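Local coordinates for xyloglucan-specific endo-beta-1,4-glucanase GH12 (Aspergillus niveus, PDB 4NPR), which probably hydrolyses internal beta-1,4-glucosidic linkages of xyloglucan with retention of the anomeric configuration, acting as a family 12 beta-jelly-roll endoglucanase, at residues 40-44 with 56-60; 70-76 with 227-233; 91-96 with 239-243; 105-109 with 120-124. All blocks are in the same frame, centred on the assembly; numbering follows the deposited sequence.

How the contacts relate
The four contacts sample the two stacked sheets of the GH12 beta-jelly roll. Contacts 1, 3 and 4 each join one sheet to the other, whereas contact 2 pairs neighbouring strands 67-77 and 231-240 within one sheet. Contact 1 borders contact 2, their centres about 11 Å apart, with Thr59 N 2.6 Å from Asn71 O in a probable hydrogen bond. Contacts 2 and 3 use opposite ends of strand 231-240 and lie about 28 Å apart, centre to centre. Contact 4 lies between them: Phe233 CE1 packs 3.7 Å from Val121 CG1, and Ser106 OG is 2.7 Å from Ser239 O. One sulfate, probably from the crystallisation liquor, lies beside contacts 3 and 4.

Contact 1: residues 40-44 with 56-60; sequences ILYNN and QCTTF
Leu41 overlaps Thr58 and Phe60 through one branch of its side chain. Its CD2 methyl lies 3.7 Å from Phe60 CB, crossing that side chain at a slant, and meets Thr58 CG2 tip to tip at 4.0 Å. The CG of Leu41 is anti to the backbone N (chi1 177°), which carries CD2 across the gap toward segment 56-60. Two residues on, Asn43 makes the polar half of the contact. Its OD1 accepts the hydroxyl of Thr58, OG1 to OD1 2.7 Å, with the donor tilted out of the carbonyl plane. Asn43 ND2 gives a nearly straight bond to Gln56 O, 3.2 Å long with 165° at the hydrogen. The acceptor lies in the amide plane of Asn43, although the donor stands above the plane of the Gln56 carbonyl. Two bonds of opposite polarity thus fix the rotation of this buried amide, and ND2 has a further acceptor in Asp29 O. The axes of segments 40-42 and 56-60 come within 8.0 Å, a separation bridged by side chains. Strand 39-42, flanked by 33-36 and 87-97, here faces strand 53-64 of the other sheet, which lies between 25-27 and 67-77; the Cys57-Cys28 disulfide ties 53-64 to strand 25-27.

Contact 2: residues 70-76 with 227-233; sequences WNTKWSW and SGSNAVF
Thr72 and Phe233 form a hydrogen-bonded pair in an antiparallel ladder that carries a beta bulge. Their reciprocal bonds, Thr72 N to Phe233 O and Phe233 N to Thr72 O, are both 2.9 Å; Trp74 and Ala231 repeat the pattern. Beyond Trp74 the register slips by one residue, so Trp76 pairs with Gly228, and Asn230 N bonds to Ser75 OG at 3.0 Å. With Ser75 OG set anti to the carbonyl carbon (chi1 -59°), the hydroxyl reaches that backbone amide where the chain turns.

On the face shared by Thr72, Trp74 and Phe233, the edge of the Phe233 ring approaches the face of Trp70 in an offset edge-to-face pair, its centroid 5.7 Å from that of the six-membered ring of Trp70 and the planes at 74°. Gly228 N lies at the edge of the Trp74 indole, 3.6 Å from Trp74 CZ3. On the other face, Lys73 and Val232 lie side by side.

Farther out, Thr72 OG1 is tied to Thr58 of strand 53-64. Tyr112, whose ring also meets Phe233, holds Trp74 NE1 through its OH. Over one face of the indole so held sits Ala231 CB, 3.6 Å from the centroid of the Trp74 six-membered ring and 20° off its normal.

Contact 3: residues 91-96 with 239-243; sequences LQFTPK and SVSVA. With SO4 (sulfate ion), chain C.
Leu91, Phe93, Val240 and Val242 form the apolar part of the contact. Leu91 CD2 touches a methyl of each valine, Val240 CG1 at 3.9 Å and Val242 CG2 at the same distance, while its CD1 rests 3.6 Å from Val240 O. The leucine therefore wedges between two residues that point to the same side of the extended C-terminal segment.

A CH-pi contact comes next. Val242 CG2 lies over one face of Phe93, 4.0 Å from the ring centroid and 16° off the ring normal, the two side chains crossing at about a right angle. With CG1 anti to the backbone N (chi1 171°), CG2 falls anti to the carbonyl carbon and is directed onto the ring, which leaves Val242 shared between Leu91 and Phe93.

The one charge pair is a long salt bridge, Lys96 NZ to Ala243 OXT of the C-terminal carboxylate, 4.0 Å. At the start of segment 239-243, Ser239 OG donates to sulfate O2 at 2.8 Å, and Thr67 OG1 also binds this ion.

The end of strand 231-240 and the residues that follow it thus pack across onto strand 87-97 of the other sheet, a sheet-to-sheet contact of the GH12 beta-jelly roll.

Contact 4: residues 105-109 with 120-124; sequences DSTWK and DVAYD. With SO4 (sulfate ion), chain C.
Trp108 reaches from strand 105-109 to strand 120-124, and its side chain can be followed atom by atom. CB is 3.8 Å from Tyr123 OH. CG stands anti to the backbone N (chi1 -162°), carrying the indole across the space between the strands. Farther out, CE3 approaches Tyr123 CE1 at 3.4 Å, and CZ3 lies over one face of the tyrosine ring, toward its rim. At the far end CH2 meets two groups, Val121 CG1 at 3.6 Å and the carbonyl oxygen Ala122 O at 3.5 Å, the latter near the plane of the indole; CZ2 also packs against Val121 CG1.

The ring pair is edge-to-face, with the Trp108 edge toward the Tyr123 face. The centroids of the Trp108 six-membered ring and the Tyr123 ring are 4.9 Å apart and the planes are inclined at 76°, which distinguishes the pair from a parallel stack.

The tip of Tyr123 is anchored separately: its OH donates to Ser106 OG at 2.8 Å, with the serine oxygen near the plane of the phenol. Ser106 OG in turn bonds to Ser239 O of the adjoining strand, a second-shell link that positions the acceptor and thereby helps hold the buried phenol against Trp108.

With the axes of the two segments 10.6 Å apart and running at 165°, the strands are antiparallel but belong to different sheets. Strand 105-113 lies between 231-240 and 192-196, and strand 117-128 between 215-226 and 137-146; Tyr238 and Leu143, from opposing sheets, also contact Trp108.

Contact 1: residues 40-44 with 56-60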
loop_
_atom_site.group_PDB
_atom_site.type_symbol
_atom_site.label_atom_id
_atom_site.label_comp_id
_atom_site.label_asym_id
_atom_site.label_seq_id
_atom_site.Cartn_x
_atom_site.Cartn_y
_atom_site.Cartn_z
ATOM N N ILE A 40 -10.248 -7.798 3.835
ATOM C CA ILE A 40 -10.677 -7.072 4.999
ATOM C C ILE A 40 -10.243 -5.654 4.688
ATOM O O ILE A 40 -9.088 -5.406 4.280
ATOM C CB ILE A 40 -9.998 -7.565 6.278
ATOM C CG1 ILE A 40 -10.447 -8.999 6.617
ATOM C CG2 ILE A 40 -10.370 -6.693 7.473
ATOM C CD1 ILE A 40 -9.536 -9.702 7.606
ATOM N N LEU A 41 -11.179 -4.730 4.808
ATOM C CA LEU A 41 -10.930 -3.345 4.511
ATOM C C LEU A 41 -10.802 -2.644 5.835
ATOM O O LEU A 41 -11.664 -2.790 6.682
ATOM C CB LEU A 41 -12.089 -2.774 3.698
ATOM C CG LEU A 41 -12.071 -1.302 3.315
ATOM C CD1 LEU A 41 -11.032 -1.021 2.245
ATOM C CD2 LEU A 41 -13.428 -0.896 2.755
ATOM N N TYR A 42 -9.756 -1.852 5.991
ATOM C CA TYR A 42 -9.369 -1.270 7.284
ATOM C C TYR A 42 -9.319 0.228 7.197
ATOM O O TYR A 42 -8.878 0.750 6.202
ATOM C CB TYR A 42 -7.945 -1.692 7.663
ATOM C CG TYR A 42 -7.727 -3.142 7.984
ATOM C CD1 TYR A 42 -7.919 -3.620 9.297
ATOM C CD2 TYR A 42 -7.279 -4.050 6.998
ATOM C CE1 TYR A 42 -7.684 -4.949 9.620
ATOM C CE2 TYR A 42 -7.045 -5.396 7.315
ATOM C CZ TYR A 42 -7.240 -5.827 8.627
ATOM O OH TYR A 42 -7.029 -7.125 8.994
ATOM N N ASN A 43 -9.731 0.895 8.257
ATOM C CA ASN A 43 -9.561 2.334 8.426
ATOM C C ASN A 43 -8.126 2.579 8.967
ATOM O O ASN A 43 -7.363 3.384 8.398
ATOM C CB ASN A 43 -10.649 2.854 9.393
ATOM C CG ASN A 43 -10.952 4.324 9.243
ATOM O OD1 ASN A 43 -10.884 4.895 8.182
ATOM N ND2 ASN A 43 -11.343 4.924 10.328
ATOM N N ASN A 44 -7.746 1.868 10.033
ATOM C CA ASN A 44 -6.335 1.767 10.452
ATOM C C ASN A 44 -5.680 3.152 10.632
ATOM O O ASN A 44 -4.742 3.521 9.943
ATOM C CB ASN A 44 -5.590 0.886 9.436
ATOM C CG ASN A 44 -4.127 0.635 9.791
ATOM O OD1 ASN A 44 -3.743 0.610 10.934
ATOM N ND2 ASN A 44 -3.311 0.426 8.773
ATOM N N GLN A 56 -10.904 10.656 9.852
ATOM C CA GLN A 56 -10.966 9.905 8.619
ATOM C C GLN A 56 -11.956 8.778 8.734
ATOM O O GLN A 56 -11.910 8.063 9.712
ATOM C CB GLN A 56 -9.588 9.313 8.306
ATOM C CG GLN A 56 -9.532 8.270 7.193
ATOM C CD GLN A 56 -8.110 8.014 6.785
ATOM O OE1 GLN A 56 -7.174 8.592 7.370
ATOM N NE2 GLN A 56 -7.916 7.150 5.769
ATOM N N CYS A 57 -12.792 8.636 7.692
ATOM C CA CYS A 57 -13.806 7.578 7.543
ATOM C C CYS A 57 -13.625 6.824 6.242
ATOM O O CYS A 57 -13.363 7.399 5.182
ATOM C CB CYS A 57 -15.224 8.159 7.540
ATOM S SG CYS A 57 -15.581 9.164 9.004
ATOM N N THR A 58 -13.793 5.519 6.328
ATOM C CA THR A 58 -13.583 4.625 5.205
ATOM C C THR A 58 -14.917 3.994 4.834
ATOM O O THR A 58 -15.729 3.677 5.700
ATOM C CB THR A 58 -12.515 3.588 5.601
ATOM O OG1 THR A 58 -11.252 4.232 5.606
ATOM C CG2 THR A 58 -12.428 2.436 4.640
ATOM N N THR A 59 -15.169 3.800 3.543
ATOM C CA THR A 59 -16.465 3.217 3.115
ATOM C C THR A 59 -16.301 2.088 2.133
ATOM O O THR A 59 -15.714 2.233 1.098
ATOM C CB THR A 59 -17.376 4.288 2.464
ATOM O OG1 THR A 59 -17.615 5.357 3.396
ATOM C CG2 THR A 59 -18.743 3.679 1.978
ATOM N N PHE A 60 -16.867 0.951 2.459
ATOM C CA PHE A 60 -16.967 -0.130 1.519
ATOM C C PHE A 60 -18.214 0.110 0.705
ATOM O O PHE A 60 -19.242 0.430 1.265
ATOM C CB PHE A 60 -17.086 -1.441 2.257
ATOM C CG PHE A 60 -17.615 -2.552 1.421
ATOM C CD1 PHE A 60 -16.816 -3.153 0.475
ATOM C CD2 PHE A 60 -18.916 -3.012 1.596
ATOM C CE1 PHE A 60 -17.286 -4.206 -0.287
ATOM C CE2 PHE A 60 -19.405 -4.066 0.839
ATOM C CZ PHE A 60 -18.589 -4.668 -0.105
#

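Contact 2: residues 70-76 with 227-233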
loop_
_atom_site.group_PDB
_atom_site.type_symbol
_atom_site.label_atom_id
_atom_site.label_comp_id
_atom_site.label_asym_id
_atom_site.label_seq_id
_atom_site.Cartn_x
_atom_site.Cartn_y
_atom_site.Cartn_z
ATOM N N TRP A 70 -14.318 0.847 -3.053
ATOM C CA TRP A 70 -14.383 1.501 -1.750
ATOM C C TRP A 70 -13.816 2.888 -1.820
ATOM O O TRP A 70 -13.300 3.295 -2.879
ATOM C CB TRP A 70 -13.615 0.714 -0.685
ATOM C CG TRP A 70 -12.106 0.533 -0.918
ATOM C CD1 TRP A 70 -11.495 -0.368 -1.758
ATOM C CD2 TRP A 70 -11.034 1.231 -0.248
ATOM N NE1 TRP A 70 -10.113 -0.270 -1.649
ATOM C CE2 TRP A 70 -9.813 0.701 -0.728
ATOM C CE3 TRP A 70 -10.990 2.239 0.709
ATOM C CZ2 TRP A 70 -8.579 1.162 -0.276
ATOM C CZ3 TRP A 70 -9.772 2.692 1.147
ATOM C CH2 TRP A 70 -8.587 2.166 0.660
ATOM N N ASN A 71 -13.898 3.592 -0.682
ATOM C CA ASN A 71 -13.238 4.873 -0.525
ATOM C C ASN A 71 -12.933 5.254 0.909
ATOM O O ASN A 71 -13.422 4.647 1.878
ATOM C CB ASN A 71 -14.068 5.993 -1.161
ATOM C CG ASN A 71 -15.278 6.380 -0.329
ATOM O OD1 ASN A 71 -15.162 6.758 0.856
ATOM N ND2 ASN A 71 -16.462 6.312 -0.956
ATOM N N THR A 72 -12.140 6.300 1.033
ATOM C CA THR A 72 -11.933 6.897 2.305
ATOM C C THR A 72 -11.851 8.428 2.189
ATOM O O THR A 72 -11.415 8.956 1.170
ATOM C CB THR A 72 -10.675 6.289 2.946
ATOM O OG1 THR A 72 -10.570 6.750 4.293
ATOM C CG2 THR A 72 -9.435 6.680 2.211
ATOM N N LYS A 73 -12.237 9.112 3.263
ATOM C CA LYS A 73 -12.328 10.545 3.299
ATOM C C LYS A 73 -11.659 11.020 4.530
ATOM O O LYS A 73 -11.816 10.411 5.583
ATOM C CB LYS A 73 -13.788 10.944 3.362
ATOM C CG LYS A 73 -14.528 10.478 2.125
ATOM C CD LYS A 73 -16.008 10.800 2.086
ATOM C CE LYS A 73 -16.505 10.547 0.664
ATOM N NZ LYS A 73 -17.833 9.878 0.669
ATOM N N TRP A 74 -10.938 12.129 4.433
ATOM C CA TRP A 74 -10.114 12.538 5.538
ATOM C C TRP A 74 -9.686 13.976 5.499
ATOM O O TRP A 74 -9.637 14.592 4.450
ATOM C CB TRP A 74 -8.856 11.623 5.664
ATOM C CG TRP A 74 -7.913 11.551 4.456
ATOM C CD1 TRP A 74 -7.916 10.598 3.469
ATOM C CD2 TRP A 74 -6.831 12.445 4.135
ATOM N NE1 TRP A 74 -6.922 10.846 2.551
ATOM C CE2 TRP A 74 -6.245 11.978 2.928
ATOM C CE3 TRP A 74 -6.298 13.568 4.747
ATOM C CZ2 TRP A 74 -5.148 12.592 2.341
ATOM C CZ3 TRP A 74 -5.198 14.205 4.140
ATOM C CH2 TRP A 74 -4.644 13.710 2.947
ATOM N N SER A 75 -9.394 14.504 6.684
ATOM C CA SER A 75 -8.622 15.707 6.827
ATOM C C SER A 75 -7.678 15.464 7.982
ATOM O O SER A 75 -8.091 14.913 8.999
ATOM C CB SER A 75 -9.511 16.886 7.195
ATOM O OG SER A 75 -10.499 17.104 6.206
ATOM N N TRP A 76 -6.423 15.892 7.812
ATOM C CA TRP A 76 -5.364 15.780 8.822
ATOM C C TRP A 76 -4.475 17.007 8.781
ATOM O O TRP A 76 -4.209 17.583 7.709
ATOM C CB TRP A 76 -4.485 14.556 8.558
ATOM C CG TRP A 76 -5.146 13.251 8.715
ATOM C CD1 TRP A 76 -5.371 12.352 7.758
ATOM C CD2 TRP A 76 -5.654 12.702 9.920
ATOM N NE1 TRP A 76 -6.011 11.255 8.267
ATOM C CE2 TRP A 76 -6.185 11.442 9.609
ATOM C CE3 TRP A 76 -5.710 13.151 11.230
ATOM C CZ2 TRP A 76 -6.776 10.618 10.561
ATOM C CZ3 TRP A 76 -6.306 12.325 12.201
ATOM C CH2 TRP A 76 -6.833 11.073 11.854
ATOM N N SER A 227 -1.069 15.042 5.363
ATOM C CA SER A 227 -1.930 16.181 5.645
ATOM C C SER A 227 -2.724 16.633 4.426
ATOM O O SER A 227 -2.432 16.253 3.294
ATOM C CB SER A 227 -1.110 17.346 6.110
ATOM O OG SER A 227 -0.300 17.754 5.043
ATOM N N GLY A 228 -3.730 17.459 4.708
ATOM C CA GLY A 228 -4.704 17.948 3.741
ATOM C C GLY A 228 -6.097 18.095 4.350
ATOM O O GLY A 228 -6.323 17.748 5.508
ATOM N N SER A 229 -7.031 18.640 3.574
ATOM C CA SER A 229 -8.459 18.773 3.998
ATOM C C SER A 229 -9.377 18.370 2.871
ATOM O O SER A 229 -9.033 18.576 1.701
ATOM C CB SER A 229 -8.808 20.204 4.468
ATOM O OG SER A 229 -8.032 21.163 3.810
ATOM N N ASN A 230 -10.530 17.809 3.253
ATOM C CA ASN A 230 -11.563 17.311 2.332
ATOM C C ASN A 230 -11.031 16.397 1.260
ATOM O O ASN A 230 -11.419 16.510 0.090
ATOM C CB ASN A 230 -12.331 18.463 1.699
ATOM C CG ASN A 230 -12.962 19.345 2.747
ATOM O OD1 ASN A 230 -13.815 18.895 3.523
ATOM N ND2 ASN A 230 -12.509 20.578 2.832
ATOM N N ALA A 231 -10.122 15.503 1.660
ATOM C CA ALA A 231 -9.589 14.544 0.736
ATOM C C ALA A 231 -10.583 13.442 0.610
ATOM O O ALA A 231 -11.310 13.109 1.552
ATOM C CB ALA A 231 -8.259 14.002 1.204
ATOM N N VAL A 232 -10.628 12.908 -0.598
ATOM C CA VAL A 232 -11.471 11.785 -0.932
ATOM C C VAL A 232 -10.609 10.944 -1.833
ATOM O O VAL A 232 -10.128 11.416 -2.859
ATOM C CB VAL A 232 -12.764 12.197 -1.662
ATOM C CG1 VAL A 232 -13.673 10.977 -1.845
ATOM C CG2 VAL A 232 -13.508 13.293 -0.905
ATOM N N PHE A 233 -10.341 9.731 -1.381
ATOM C CA PHE A 233 -9.622 8.735 -2.142
ATOM C C PHE A 233 -10.658 7.669 -2.534
ATOM O O PHE A 233 -11.269 7.045 -1.685
ATOM C CB PHE A 233 -8.499 8.146 -1.305
ATOM C CG PHE A 233 -7.815 6.978 -1.948
ATOM C CD1 PHE A 233 -7.060 7.148 -3.105
ATOM C CD2 PHE A 233 -7.922 5.709 -1.405
ATOM C CE1 PHE A 233 -6.428 6.090 -3.691
ATOM C CE2 PHE A 233 -7.254 4.636 -1.982
ATOM C CZ PHE A 233 -6.510 4.831 -3.114
#

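Contact 3: residues 91-96 with 239-243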
loop_
_atom_site.group_PDB
_atom_site.type_symbol
_atom_site.label_atom_id
_atom_site.label_comp_id
_atom_site.label_asym_id
_atom_site.label_seq_id
_atom_site.Cartn_x
_atom_site.Cartn_y
_atom_site.Cartn_z
ATOM N N LEU A 91 -5.688 -8.583 1.253
ATOM C CA LEU A 91 -6.110 -9.848 0.723
ATOM C C LEU A 91 -5.868 -10.890 1.790
ATOM O O LEU A 91 -4.823 -10.871 2.413
ATOM C CB LEU A 91 -5.275 -10.191 -0.495
ATOM C CG LEU A 91 -5.641 -11.499 -1.174
ATOM C CD1 LEU A 91 -7.001 -11.334 -1.842
ATOM C CD2 LEU A 91 -4.547 -11.916 -2.165
ATOM N N GLN A 92 -6.822 -11.807 1.958
ATOM C CA GLN A 92 -6.746 -12.908 2.918
ATOM C C GLN A 92 -6.376 -14.162 2.153
ATOM O O GLN A 92 -7.090 -14.620 1.287
ATOM C CB GLN A 92 -8.083 -13.075 3.623
ATOM C CG GLN A 92 -8.609 -11.786 4.249
ATOM C CD GLN A 92 -7.625 -11.188 5.287
ATOM O OE1 GLN A 92 -7.031 -10.123 5.081
ATOM N NE2 GLN A 92 -7.451 -11.879 6.386
ATOM N N PHE A 93 -5.205 -14.687 2.419
ATOM C CA PHE A 93 -4.754 -15.851 1.677
ATOM C C PHE A 93 -3.777 -16.624 2.524
ATOM O O PHE A 93 -3.289 -16.168 3.550
ATOM C CB PHE A 93 -4.087 -15.450 0.348
ATOM C CG PHE A 93 -2.814 -14.645 0.536
ATOM C CD1 PHE A 93 -2.870 -13.327 0.972
ATOM C CD2 PHE A 93 -1.564 -15.226 0.303
ATOM C CE1 PHE A 93 -1.726 -12.600 1.164
ATOM C CE2 PHE A 93 -0.411 -14.505 0.499
ATOM C CZ PHE A 93 -0.490 -13.187 0.934
ATOM N N THR A 94 -3.511 -17.827 2.069
ATOM C CA THR A 94 -2.573 -18.669 2.750
ATOM C C THR A 94 -1.187 -18.276 2.271
ATOM O O THR A 94 -0.965 -18.198 1.073
ATOM C CB THR A 94 -2.848 -20.134 2.420
ATOM O OG1 THR A 94 -4.194 -20.450 2.815
ATOM C CG2 THR A 94 -1.868 -21.021 3.154
ATOM N N PRO A 95 -0.257 -18.051 3.209
ATOM C CA PRO A 95 1.106 -17.640 2.867
ATOM C C PRO A 95 1.838 -18.615 1.949
ATOM O O PRO A 95 1.557 -19.794 1.972
ATOM C CB PRO A 95 1.774 -17.527 4.233
ATOM C CG PRO A 95 0.637 -17.112 5.140
ATOM C CD PRO A 95 -0.504 -17.953 4.667
ATOM N N LYS A 96 2.749 -18.099 1.135
ATOM C CA LYS A 96 3.482 -18.886 0.150
ATOM C C LYS A 96 4.900 -18.392 0.038
ATOM O O LYS A 96 5.140 -17.193 0.008
ATOM C CB LYS A 96 2.868 -18.720 -1.237
ATOM C CG LYS A 96 1.826 -19.744 -1.643
ATOM C CD LYS A 96 1.944 -20.064 -3.127
ATOM C CE LYS A 96 0.871 -21.048 -3.553
ATOM N NZ LYS A 96 -0.399 -20.316 -3.733
ATOM N N SER A 239 -8.409 -5.292 -7.477
ATOM C CA SER A 239 -8.341 -6.730 -7.269
ATOM C C SER A 239 -6.902 -7.151 -7.191
ATOM O O SER A 239 -6.016 -6.461 -7.693
ATOM C CB SER A 239 -9.019 -7.539 -8.378
ATOM O OG SER A 239 -8.590 -7.129 -9.634
ATOM N N VAL A 240 -6.710 -8.274 -6.494
ATOM C CA VAL A 240 -5.446 -8.981 -6.454
ATOM C C VAL A 240 -5.704 -10.431 -6.124
ATOM O O VAL A 240 -6.621 -10.757 -5.386
ATOM C CB VAL A 240 -4.435 -8.347 -5.441
ATOM C CG1 VAL A 240 -4.874 -8.535 -4.002
ATOM C CG2 VAL A 240 -3.024 -8.895 -5.652
ATOM N N SER A 241 -4.897 -11.302 -6.697
ATOM C CA SER A 241 -4.900 -12.687 -6.293
ATOM C C SER A 241 -3.460 -13.257 -6.248
ATOM O O SER A 241 -2.600 -12.903 -7.035
ATOM C CB SER A 241 -5.858 -13.515 -7.189
ATOM O OG SER A 241 -5.325 -13.690 -8.503
ATOM N N VAL A 242 -3.214 -14.118 -5.280
ATOM C CA VAL A 242 -1.960 -14.824 -5.208
ATOM C C VAL A 242 -2.151 -16.207 -5.830
ATOM O O VAL A 242 -2.866 -17.035 -5.305
ATOM C CB VAL A 242 -1.483 -14.940 -3.749
ATOM C CG1 VAL A 242 -0.271 -15.872 -3.648
ATOM C CG2 VAL A 242 -1.165 -13.553 -3.169
ATOM N N ALA A 243 -1.544 -16.432 -6.977
ATOM C CA ALA A 243 -1.525 -17.758 -7.576
ATOM C C ALA A 243 -0.104 -18.369 -7.402
ATOM O O ALA A 243 0.854 -17.657 -7.048
ATOM C CB ALA A 243 -1.935 -17.681 -9.051
ATOM O OXT ALA A 243 0.150 -19.573 -7.598
HETATM S S SO4 C . -10.533 -7.283 -12.488
HETATM O O1 SO4 C . -9.424 -6.581 -13.185
HETATM O O2 SO4 C . -10.809 -6.521 -11.240
HETATM O O3 SO4 C . -11.723 -7.275 -13.386
HETATM O O4 SO4 C . -10.158 -8.698 -12.162
#

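Contact 4: residues 105-109 with 120-124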
loop_
_atom_site.group_PDB
_atom_site.type_symbol
_atom_site.label_atom_id
_atom_site.label_comp_id
_atom_site.label_asym_id
_atom_site.label_seq_id
_atom_site.Cartn_x
_atom_site.Cartn_y
_atom_site.Cartn_z
ATOM N N ASP A 105 -1.361 -11.273 -9.945
ATOM C CA ASP A 105 -2.026 -10.333 -10.851
ATOM C C ASP A 105 -2.862 -9.332 -10.053
ATOM O O ASP A 105 -3.571 -9.725 -9.148
ATOM C CB ASP A 105 -2.923 -11.070 -11.859
ATOM C CG ASP A 105 -2.123 -12.010 -12.825
ATOM O OD1 ASP A 105 -0.857 -12.023 -12.820
ATOM O OD2 ASP A 105 -2.797 -12.766 -13.579
ATOM N N SER A 106 -2.755 -8.036 -10.352
ATOM C CA SER A 106 -3.587 -7.011 -9.670
ATOM C C SER A 106 -4.069 -5.949 -10.641
ATOM O O SER A 106 -3.319 -5.544 -11.518
ATOM C CB SER A 106 -2.776 -6.304 -8.567
ATOM O OG SER A 106 -3.562 -5.376 -7.807
ATOM N N THR A 107 -5.278 -5.440 -10.450
ATOM C CA THR A 107 -5.737 -4.299 -11.228
ATOM C C THR A 107 -6.316 -3.261 -10.281
ATOM O O THR A 107 -7.083 -3.602 -9.397
ATOM C CB THR A 107 -6.810 -4.718 -12.286
ATOM O OG1 THR A 107 -6.236 -5.625 -13.260
ATOM C CG2 THR A 107 -7.409 -3.456 -13.022
ATOM N N TRP A 108 -5.978 -1.990 -10.502
ATOM C CA TRP A 108 -6.304 -0.941 -9.565
ATOM C C TRP A 108 -6.560 0.307 -10.362
ATOM O O TRP A 108 -5.762 0.674 -11.194
ATOM C CB TRP A 108 -5.127 -0.688 -8.601
ATOM C CG TRP A 108 -5.426 0.066 -7.325
ATOM C CD1 TRP A 108 -6.653 0.488 -6.871
ATOM C CD2 TRP A 108 -4.491 0.391 -6.285
ATOM N NE1 TRP A 108 -6.520 1.103 -5.644
ATOM C CE2 TRP A 108 -5.206 1.031 -5.257
ATOM C CE3 TRP A 108 -3.126 0.190 -6.126
ATOM C CZ2 TRP A 108 -4.601 1.487 -4.109
ATOM C CZ3 TRP A 108 -2.516 0.638 -4.980
ATOM C CH2 TRP A 108 -3.256 1.280 -3.981
ATOM N N LYS A 109 -7.688 0.941 -10.077
ATOM C CA LYS A 109 -8.005 2.240 -10.553
ATOM C C LYS A 109 -8.384 3.116 -9.350
ATOM O O LYS A 109 -9.268 2.742 -8.544
ATOM C CB LYS A 109 -9.200 2.126 -11.508
ATOM C CG LYS A 109 -9.845 3.463 -11.882
ATOM C CD LYS A 109 -8.786 4.348 -12.534
ATOM C CE LYS A 109 -9.406 5.511 -13.274
ATOM N NZ LYS A 109 -9.736 6.572 -12.302
ATOM N N ASP A 120 0.475 9.247 0.013
ATOM C CA ASP A 120 0.830 8.272 -1.015
ATOM C C ASP A 120 -0.308 7.296 -1.276
ATOM O O ASP A 120 -1.245 7.196 -0.473
ATOM C CB ASP A 120 2.152 7.522 -0.703
ATOM C CG ASP A 120 2.047 6.551 0.462
ATOM O OD1 ASP A 120 1.233 5.601 0.449
ATOM O OD2 ASP A 120 2.833 6.714 1.400
ATOM N N VAL A 121 -0.232 6.650 -2.450
ATOM C CA VAL A 121 -1.101 5.560 -2.852
ATOM C C VAL A 121 -0.183 4.397 -3.183
ATOM O O VAL A 121 0.670 4.509 -4.032
ATOM C CB VAL A 121 -1.966 5.908 -4.085
ATOM C CG1 VAL A 121 -2.995 4.805 -4.345
ATOM C CG2 VAL A 121 -2.666 7.250 -3.898
ATOM N N ALA A 122 -0.391 3.259 -2.530
ATOM C CA ALA A 122 0.635 2.265 -2.418
ATOM C C ALA A 122 0.040 0.896 -2.144
ATOM O O ALA A 122 -0.970 0.778 -1.417
ATOM C CB ALA A 122 1.576 2.648 -1.289
ATOM N N TYR A 123 0.647 -0.104 -2.800
ATOM C CA TYR A 123 0.680 -1.462 -2.325
ATOM C C TYR A 123 1.705 -1.522 -1.209
ATOM O O TYR A 123 2.740 -0.846 -1.268
ATOM C CB TYR A 123 1.122 -2.484 -3.374
ATOM C CG TYR A 123 0.252 -2.607 -4.572
ATOM C CD1 TYR A 123 0.392 -1.729 -5.656
ATOM C CD2 TYR A 123 -0.694 -3.591 -4.653
ATOM C CE1 TYR A 123 -0.415 -1.836 -6.779
ATOM C CE2 TYR A 123 -1.492 -3.732 -5.775
ATOM C CZ TYR A 123 -1.372 -2.843 -6.834
ATOM O OH TYR A 123 -2.174 -2.995 -7.971
ATOM N N ASP A 124 1.382 -2.360 -0.213
ATOM C CA ASP A 124 2.239 -2.747 0.876
ATOM C C ASP A 124 2.237 -4.279 1.030
ATOM O O ASP A 124 1.243 -4.863 1.427
ATOM C CB ASP A 124 1.714 -2.098 2.135
ATOM C CG ASP A 124 2.809 -1.693 3.072
ATOM O OD1 ASP A 124 3.996 -1.863 2.715
ATOM O OD2 ASP A 124 2.486 -1.184 4.163
HETATM S S SO4 C . -10.533 -7.283 -12.488
HETATM O O1 SO4 C . -9.424 -6.581 -13.185
HETATM O O2 SO4 C . -10.809 -6.521 -11.240
HETATM O O3 SO4 C . -11.723 -7.275 -13.386
HETATM O O4 SO4 C . -10.158 -8.698 -12.162
#